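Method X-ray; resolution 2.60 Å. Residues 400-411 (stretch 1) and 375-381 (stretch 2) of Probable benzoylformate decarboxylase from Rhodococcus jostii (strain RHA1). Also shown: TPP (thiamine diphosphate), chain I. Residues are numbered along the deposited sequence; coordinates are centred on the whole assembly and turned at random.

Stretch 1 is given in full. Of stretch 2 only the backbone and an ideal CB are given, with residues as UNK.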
ATOM      1  N   PHE C 400      -3.642  -8.674 -29.028  1.00 68.17           N
ATOM      2  CA  PHE C 400      -4.648  -9.361 -28.187  1.00 68.02           C
ATOM      3  C   PHE C 400      -4.379  -8.900 -26.750  1.00 66.53           C
ATOM      4  O   PHE C 400      -3.243  -8.724 -26.360  1.00 62.11           O
ATOM      5  CB  PHE C 400      -4.523 -10.876 -28.414  1.00 69.11           C
ATOM      6  CG  PHE C 400      -5.440 -11.717 -27.573  1.00 70.84           C
ATOM      7  CD1 PHE C 400      -5.221 -11.896 -26.234  1.00 72.35           C
ATOM      8  CD2 PHE C 400      -6.566 -12.306 -28.116  1.00 74.42           C
ATOM      9  CE1 PHE C 400      -6.087 -12.654 -25.458  1.00 74.00           C
ATOM     10  CE2 PHE C 400      -7.446 -13.048 -27.341  1.00 75.19           C
ATOM     11  CZ  PHE C 400      -7.217 -13.202 -26.002  1.00 74.46           C
ATOM     12  N   PRO C 401      -5.406  -8.721 -25.904  1.00 68.67           N
ATOM     13  CA  PRO C 401      -5.199  -8.207 -24.559  1.00 70.19           C
ATOM     14  C   PRO C 401      -4.206  -9.066 -23.772  1.00 71.11           C
ATOM     15  O   PRO C 401      -4.468 -10.246 -23.601  1.00 75.76           O
ATOM     16  CB  PRO C 401      -6.601  -8.261 -23.910  1.00 70.97           C
ATOM     17  CG  PRO C 401      -7.412  -9.154 -24.803  1.00 70.24           C
ATOM     18  CD  PRO C 401      -6.824  -8.974 -26.179  1.00 69.25           C
ATOM     19  N   ALA C 402      -3.150  -8.450 -23.249  1.00 70.74           N
ATOM     20  CA  ALA C 402      -1.990  -9.173 -22.679  1.00 68.80           C
ATOM     21  C   ALA C 402      -2.301  -9.731 -21.292  1.00 67.48           C
ATOM     22  O   ALA C 402      -1.528 -10.556 -20.856  1.00 66.37           O
ATOM     23  CB  ALA C 402      -0.747  -8.308 -22.692  1.00 66.79           C
ATOM     24  N   SER C 403      -3.376  -9.337 -20.629  1.00 68.45           N
ATOM     25  CA  SER C 403      -3.807 -10.015 -19.379  1.00 71.99           C
ATOM     26  C   SER C 403      -5.248 -10.514 -19.526  1.00 73.43           C
ATOM     27  O   SER C 403      -5.904 -10.756 -18.524  1.00 74.12           O
ATOM     28  CB  SER C 403      -3.653  -9.130 -18.173  1.00 72.30           C
ATOM     29  OG  SER C 403      -4.801  -8.299 -18.028  1.00 74.65           O
ATOM     30  N   GLY C 404      -5.713 -10.691 -20.755  1.00 77.54           N
ATOM     31  CA  GLY C 404      -7.088 -11.141 -21.055  1.00 78.95           C
ATOM     32  C   GLY C 404      -8.132 -10.296 -20.348  1.00 80.92           C
ATOM     33  O   GLY C 404      -9.247 -10.772 -20.173  1.00 83.73           O
ATOM     34  N   GLY C 405      -7.768  -9.081 -19.942  1.00 83.18           N
ATOM     35  CA  GLY C 405      -8.725  -8.053 -19.505  1.00 83.54           C
ATOM     36  C   GLY C 405      -9.610  -7.656 -20.663  1.00 82.71           C
ATOM     37  O   GLY C 405      -9.081  -7.060 -21.623  1.00 83.65           O
ATOM     38  N   LEU C 406     -10.885  -8.033 -20.634  1.00 83.23           N
ATOM     39  CA  LEU C 406     -11.772  -7.738 -21.796  1.00 83.51           C
ATOM     40  C   LEU C 406     -12.133  -6.256 -21.757  1.00 81.53           C
ATOM     41  O   LEU C 406     -12.063  -5.653 -20.679  1.00 82.78           O
ATOM     42  CB  LEU C 406     -13.003  -8.643 -21.824  1.00 84.61           C
ATOM     43  CG  LEU C 406     -12.711 -10.125 -22.058  1.00 86.14           C
ATOM     44  CD1 LEU C 406     -14.015 -10.872 -22.300  1.00 87.27           C
ATOM     45  CD2 LEU C 406     -11.729 -10.334 -23.214  1.00 85.34           C
ATOM     46  N   GLY C 407     -12.427  -5.699 -22.921  1.00 79.67           N
ATOM     47  CA  GLY C 407     -12.641  -4.256 -23.124  1.00 78.51           C
ATOM     48  C   GLY C 407     -11.398  -3.581 -23.651  1.00 74.61           C
ATOM     49  O   GLY C 407     -11.371  -2.343 -23.662  1.00 76.98           O
ATOM     50  N   PHE C 408     -10.420  -4.375 -24.067  1.00 70.92           N
ATOM     51  CA  PHE C 408      -9.231  -3.905 -24.799  1.00 69.72           C
ATOM     52  C   PHE C 408      -9.534  -3.780 -26.289  1.00 70.22           C
ATOM     53  O   PHE C 408      -9.206  -2.769 -26.858  1.00 70.93           O
ATOM     54  CB  PHE C 408      -8.067  -4.849 -24.540  1.00 69.02           C
ATOM     55  CG  PHE C 408      -6.883  -4.670 -25.447  1.00 68.07           C
ATOM     56  CD1 PHE C 408      -5.885  -3.787 -25.115  1.00 67.91           C
ATOM     57  CD2 PHE C 408      -6.744  -5.422 -26.606  1.00 69.17           C
ATOM     58  CE1 PHE C 408      -4.772  -3.643 -25.923  1.00 67.21           C
ATOM     59  CE2 PHE C 408      -5.628  -5.281 -27.411  1.00 68.69           C
ATOM     60  CZ  PHE C 408      -4.658  -4.367 -27.076  1.00 68.07           C
ATOM     61  N   GLY C 409     -10.140  -4.785 -26.911  1.00 70.68           N
ATOM     62  CA  GLY C 409     -10.180  -4.921 -28.383  1.00 70.17           C
ATOM     63  C   GLY C 409     -10.848  -3.767 -29.108  1.00 69.72           C
ATOM     64  O   GLY C 409     -10.176  -3.089 -29.916  1.00 73.41           O
ATOM     65  N   LEU C 410     -12.120  -3.515 -28.854  1.00 68.53           N
ATOM     66  CA  LEU C 410     -12.825  -2.460 -29.617  1.00 68.80           C
ATOM     67  C   LEU C 410     -12.050  -1.157 -29.515  1.00 67.58           C
ATOM     68  O   LEU C 410     -11.689  -0.581 -30.536  1.00 68.40           O
ATOM     69  CB  LEU C 410     -14.267  -2.312 -29.124  1.00 70.66           C
ATOM     70  CG  LEU C 410     -15.235  -2.134 -30.283  1.00 73.05           C
ATOM     71  CD1 LEU C 410     -16.678  -2.409 -29.880  1.00 75.66           C
ATOM     72  CD2 LEU C 410     -15.066  -0.751 -30.863  1.00 73.43           C
ATOM     73  N   PRO C 411     -11.774  -0.648 -28.294  1.00 66.64           N
ATOM     74  CA  PRO C 411     -11.042   0.597 -28.139  1.00 66.12           C
ATOM     75  C   PRO C 411      -9.624   0.513 -28.705  1.00 65.60           C
ATOM     76  O   PRO C 411      -9.217   1.436 -29.341  1.00 65.91           O
ATOM     77  CB  PRO C 411     -11.017   0.803 -26.628  1.00 66.43           C
ATOM     78  CG  PRO C 411     -12.237   0.081 -26.158  1.00 66.91           C
ATOM     79  CD  PRO C 411     -12.195  -1.184 -26.992  1.00 66.86           C
ATOM     80  N   UNK C 375      -4.476  -6.736 -37.112  1.00 62.31           N
ATOM     81  CA  UNK C 375      -5.665  -7.364 -36.490  1.00 62.92           C
ATOM     82  C   UNK C 375      -5.642  -7.120 -34.992  1.00 62.59           C
ATOM     83  O   UNK C 375      -4.720  -7.579 -34.356  1.00 61.53           O
ATOM     84  CB  UNK C 375      -5.715  -8.866 -36.780  1.00 62.92           C
ATOM     85  N   UNK C 376      -6.658  -6.462 -34.456  1.00 63.60           N
ATOM     86  CA  UNK C 376      -6.854  -6.398 -32.987  1.00 64.75           C
ATOM     87  C   UNK C 376      -7.924  -7.425 -32.612  1.00 67.04           C
ATOM     88  O   UNK C 376      -9.107  -7.194 -32.884  1.00 69.22           O
ATOM     89  CB  UNK C 376      -7.262  -4.995 -32.533  1.00 64.75           C
ATOM     90  N   UNK C 377      -7.493  -8.523 -32.003  1.00 68.90           N
ATOM     91  CA  UNK C 377      -8.272  -9.734 -31.658  1.00 71.38           C
ATOM     92  C   UNK C 377      -8.729  -9.679 -30.206  1.00 72.97           C
ATOM     93  O   UNK C 377      -7.906  -9.485 -29.352  1.00 74.58           O
ATOM     94  CB  UNK C 377      -7.445 -10.999 -31.896  1.00 71.38           C
ATOM     95  N   UNK C 378     -10.004  -9.879 -29.928  1.00 77.36           N
ATOM     96  CA  UNK C 378     -10.504 -10.094 -28.551  1.00 80.81           C
ATOM     97  C   UNK C 378     -11.665 -11.071 -28.664  1.00 80.88           C
ATOM     98  O   UNK C 378     -12.802 -10.698 -28.395  1.00 83.21           O
ATOM     99  CB  UNK C 378     -10.937  -8.789 -27.880  1.00 80.81           C
ATOM    100  N   UNK C 379     -11.363 -12.254 -29.175  1.00 83.27           N
ATOM    101  CA  UNK C 379     -12.332 -13.334 -29.515  1.00 83.45           C
ATOM    102  C   UNK C 379     -11.767 -14.597 -28.886  1.00 83.94           C
ATOM    103  O   UNK C 379     -10.839 -15.205 -29.494  1.00 84.26           O
ATOM    104  CB  UNK C 379     -12.530 -13.498 -31.023  1.00 83.45           C
ATOM    105  N   UNK C 380     -12.236 -14.910 -27.684  1.00 82.77           N
ATOM    106  CA  UNK C 380     -11.476 -15.753 -26.740  1.00 83.65           C
ATOM    107  C   UNK C 380     -11.528 -17.215 -27.193  1.00 84.06           C
ATOM    108  O   UNK C 380     -10.473 -17.865 -27.103  1.00 84.16           O
ATOM    109  CB  UNK C 380     -12.030 -15.617 -25.320  1.00 83.65           C
ATOM    110  N   UNK C 381     -12.630 -17.685 -27.801  1.00 85.78           N
ATOM    111  CA  UNK C 381     -12.831 -19.129 -28.126  1.00 84.27           C
ATOM    112  C   UNK C 381     -12.333 -19.505 -29.526  1.00 81.36           C
ATOM    113  O   UNK C 381     -12.351 -20.692 -29.812  1.00 79.53           O
ATOM    114  CB  UNK C 381     -14.315 -19.486 -28.017  1.00 84.27           C
TER
HETATM  115  N1' TPP I 601     -14.339  -9.920 -17.372  1.00 77.55           N
HETATM  116  C2' TPP I 601     -13.248  -9.344 -17.892  1.00 80.67           C
HETATM  117  CM2 TPP I 601     -13.081  -7.870 -17.723  1.00 81.97           C
HETATM  118  N3' TPP I 601     -12.285  -9.995 -18.545  1.00 78.00           N
HETATM  119  C4' TPP I 601     -12.419 -11.324 -18.684  1.00 78.49           C
HETATM  120  N4' TPP I 601     -11.432 -11.951 -19.338  1.00 78.57           N
HETATM  121  C5' TPP I 601     -13.544 -12.023 -18.184  1.00 77.74           C
HETATM  122  C6' TPP I 601     -14.470 -11.245 -17.516  1.00 72.67           C
HETATM  123  C7' TPP I 601     -13.735 -13.522 -18.349  1.00 83.19           C
HETATM  124  N3  TPP I 601     -13.977 -13.944 -19.750  1.00 83.33           N
HETATM  125  C2  TPP I 601     -13.064 -14.618 -20.456  1.00 87.60           C
HETATM  126  S1  TPP I 601     -13.614 -15.065 -22.018  1.00 84.99           S
HETATM  127  C5  TPP I 601     -15.139 -14.306 -21.672  1.00 91.47           C
HETATM  128  C4  TPP I 601     -15.150 -13.686 -20.463  1.00 88.71           C
HETATM  129  CM4 TPP I 601     -16.277 -12.865 -19.908  1.00 85.90           C
HETATM  130  C6  TPP I 601     -16.287 -14.422 -22.636  1.00 86.99           C
HETATM  131  C7  TPP I 601     -16.254 -13.402 -23.736  1.00 89.35           C
HETATM  132  O7  TPP I 601     -16.306 -14.132 -24.975  1.00 84.16           O
HETATM  133  PA  TPP I 601     -16.719 -13.419 -26.343  1.00 78.77           P
HETATM  134  O1A TPP I 601     -16.190 -12.048 -26.609  1.00 84.94           O
HETATM  135  O2A TPP I 601     -18.203 -13.559 -26.379  1.00109.98           O
HETATM  136  O3A TPP I 601     -15.982 -14.468 -27.307  1.00 76.23           O
HETATM  137  PB  TPP I 601     -16.201 -16.077 -27.436  1.00 83.26           P
HETATM  138  O1B TPP I 601     -15.281 -16.585 -28.533  1.00 70.49           O
HETATM  139  O2B TPP I 601     -15.903 -16.683 -26.081  1.00 64.48           O
HETATM  140  O3B TPP I 601     -17.663 -16.210 -27.807  1.00 90.75           O

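Position 375 opens the stretch in extended conformation, and its ideal CB has nothing of stretch 1 within 5.5 Å. The contact sets no rule here, and any side chain that tolerates a strand would serve. The deposited residue is Tyr375, which takes no part in the contact.

At position 376 the CA-to-CB bond runs sideways to stretch 1. The ideal CB lies 4.4 Å from Gly409 O and 5.4 Å from Phe408 CE2, so a side chain meets a glycine backbone and an aromatic ring. Strand angles and an apolar neighbour suit valine, isoleucine or leucine. Val376 is found, with chi1 in t. Its CG1 lies 4.1 Å from Phe408 CE2, an apolar contact, and 3.4 Å from Gly409 O.

Position 377 also points sideways, its ideal CB 4.1 Å from Phe400 CD2. The backbone does much of the work whatever the side chain: its carbonyl O receives a CA-H...O contact from Phe400 CA at 3.5 Å and touches Pro401 CD at 3.4 Å. Beside the phenyl ring an apolar group would fit, as would a flat polar one able to use its polar end on its own stretch. Asn377 takes the second course: its OD1 accepts a hydrogen bond from the backbone N of position 379 at 2.9 Å, while the same OD1 lies 3.8 Å from Phe400 CD2.

Position 378 is the most telling. Its ideal CB is 4.0 Å from Gly409 CA, 4.5 Å from Pro401 CD and 5.0 Å from Leu406 CD2, and past it the backbone N atoms of residues 407 to 409 gather. Such a cluster of donors asks for an acceptor on a chain long enough to reach it; glutamate suits best, and glutamine could offer its one oxygen. Glu378 extends through t chi1 and t chi2. Phe408 N donates to Glu378 OE1 at 2.8 Å, Gly409 N donates weakly to Glu378 OE1 at 3.0 Å, and Gly407 N donates weakly to Glu378 OE2 at 3.3 Å. On the way, Glu378 CG packs 3.6 Å from Leu406 CD2. A water donates to Glu378 OE2 at 2.4 Å and accepts from Leu410 N at 2.9 Å, extending the carboxylate's reach by one residue. The absence of a side chain at Gly409 matters, since a CB there would lie 2.7 Å from Glu378 CB, a clash.

At position 379 the CA-to-CB bond points away from stretch 1, which therefore leaves the choice open. It is Ser379, whose OG hydrogen-bonds to a residue just outside the stretches, while its backbone N holds the side chain of Asn377.

Position 380 points sideways, with its ideal CB 5.4 Å from Phe400 CZ and the cofactor's diphosphate nearby. A small side chain with both a methyl and a hydroxyl is attractive, though serine or valine would each meet part of the need. Thr380 CG2 packs 4.1 Å from Leu406 CD2 and 4.3 Å from Phe400 CZ, while Thr380 OG1 donates a weak hydrogen bond to TPP O2B at 3.1 Å.

Position 381 is out of reach of stretch 1 but close to the diphosphate, where a small donor fits. Ser381 OG donates to TPP O1B at 2.6 Å, and Ser381 N donates to TPP O1B at 3.0 Å.

Stretch 2 (375-381) YVNESTS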
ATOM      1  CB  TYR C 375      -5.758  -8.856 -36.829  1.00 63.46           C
ATOM      2  CG  TYR C 375      -5.870  -9.114 -38.310  1.00 64.17           C
ATOM      3  CD1 TYR C 375      -7.077  -9.043 -38.981  1.00 65.36           C
ATOM      4  CD2 TYR C 375      -4.745  -9.358 -39.064  1.00 64.50           C
ATOM      5  CE1 TYR C 375      -7.158  -9.265 -40.354  1.00 66.39           C
ATOM      6  CE2 TYR C 375      -4.802  -9.561 -40.426  1.00 65.26           C
ATOM      7  CZ  TYR C 375      -6.009  -9.531 -41.083  1.00 66.47           C
ATOM      8  OH  TYR C 375      -6.016  -9.747 -42.435  1.00 67.43           O
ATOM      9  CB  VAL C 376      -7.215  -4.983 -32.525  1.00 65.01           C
ATOM     10  CG1 VAL C 376      -7.532  -4.917 -31.047  1.00 64.89           C
ATOM     11  CG2 VAL C 376      -6.116  -3.986 -32.856  1.00 65.22           C
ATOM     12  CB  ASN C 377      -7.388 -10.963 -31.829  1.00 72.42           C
ATOM     13  CG  ASN C 377      -8.184 -12.236 -31.838  1.00 76.43           C
ATOM     14  OD1 ASN C 377      -9.052 -12.419 -30.999  1.00 82.87           O
ATOM     15  ND2 ASN C 377      -7.941 -13.097 -32.807  1.00 78.00           N
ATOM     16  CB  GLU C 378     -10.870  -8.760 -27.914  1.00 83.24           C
ATOM     17  CG  GLU C 378     -11.122  -8.866 -26.413  1.00 88.93           C
ATOM     18  CD  GLU C 378     -11.356  -7.521 -25.718  1.00 97.31           C
ATOM     19  OE1 GLU C 378     -10.411  -7.063 -24.967  1.00 98.22           O
ATOM     20  OE2 GLU C 378     -12.438  -6.880 -25.973  1.00 97.23           O
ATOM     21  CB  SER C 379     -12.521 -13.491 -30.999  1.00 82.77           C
ATOM     22  OG  SER C 379     -13.459 -14.521 -31.289  1.00 87.82           O
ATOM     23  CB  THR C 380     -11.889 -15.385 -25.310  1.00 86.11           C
ATOM     24  OG1 THR C 380     -13.291 -15.209 -25.286  1.00 82.91           O
ATOM     25  CG2 THR C 380     -11.275 -14.072 -24.855  1.00 86.25           C
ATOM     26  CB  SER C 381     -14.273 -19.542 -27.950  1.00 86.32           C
ATOM     27  OG  SER C 381     -15.055 -19.111 -29.047  1.00 86.62           O
TER
HETATM   28  O   HOH W   1     -13.428  -4.707 -26.506  1.00 77.22           O
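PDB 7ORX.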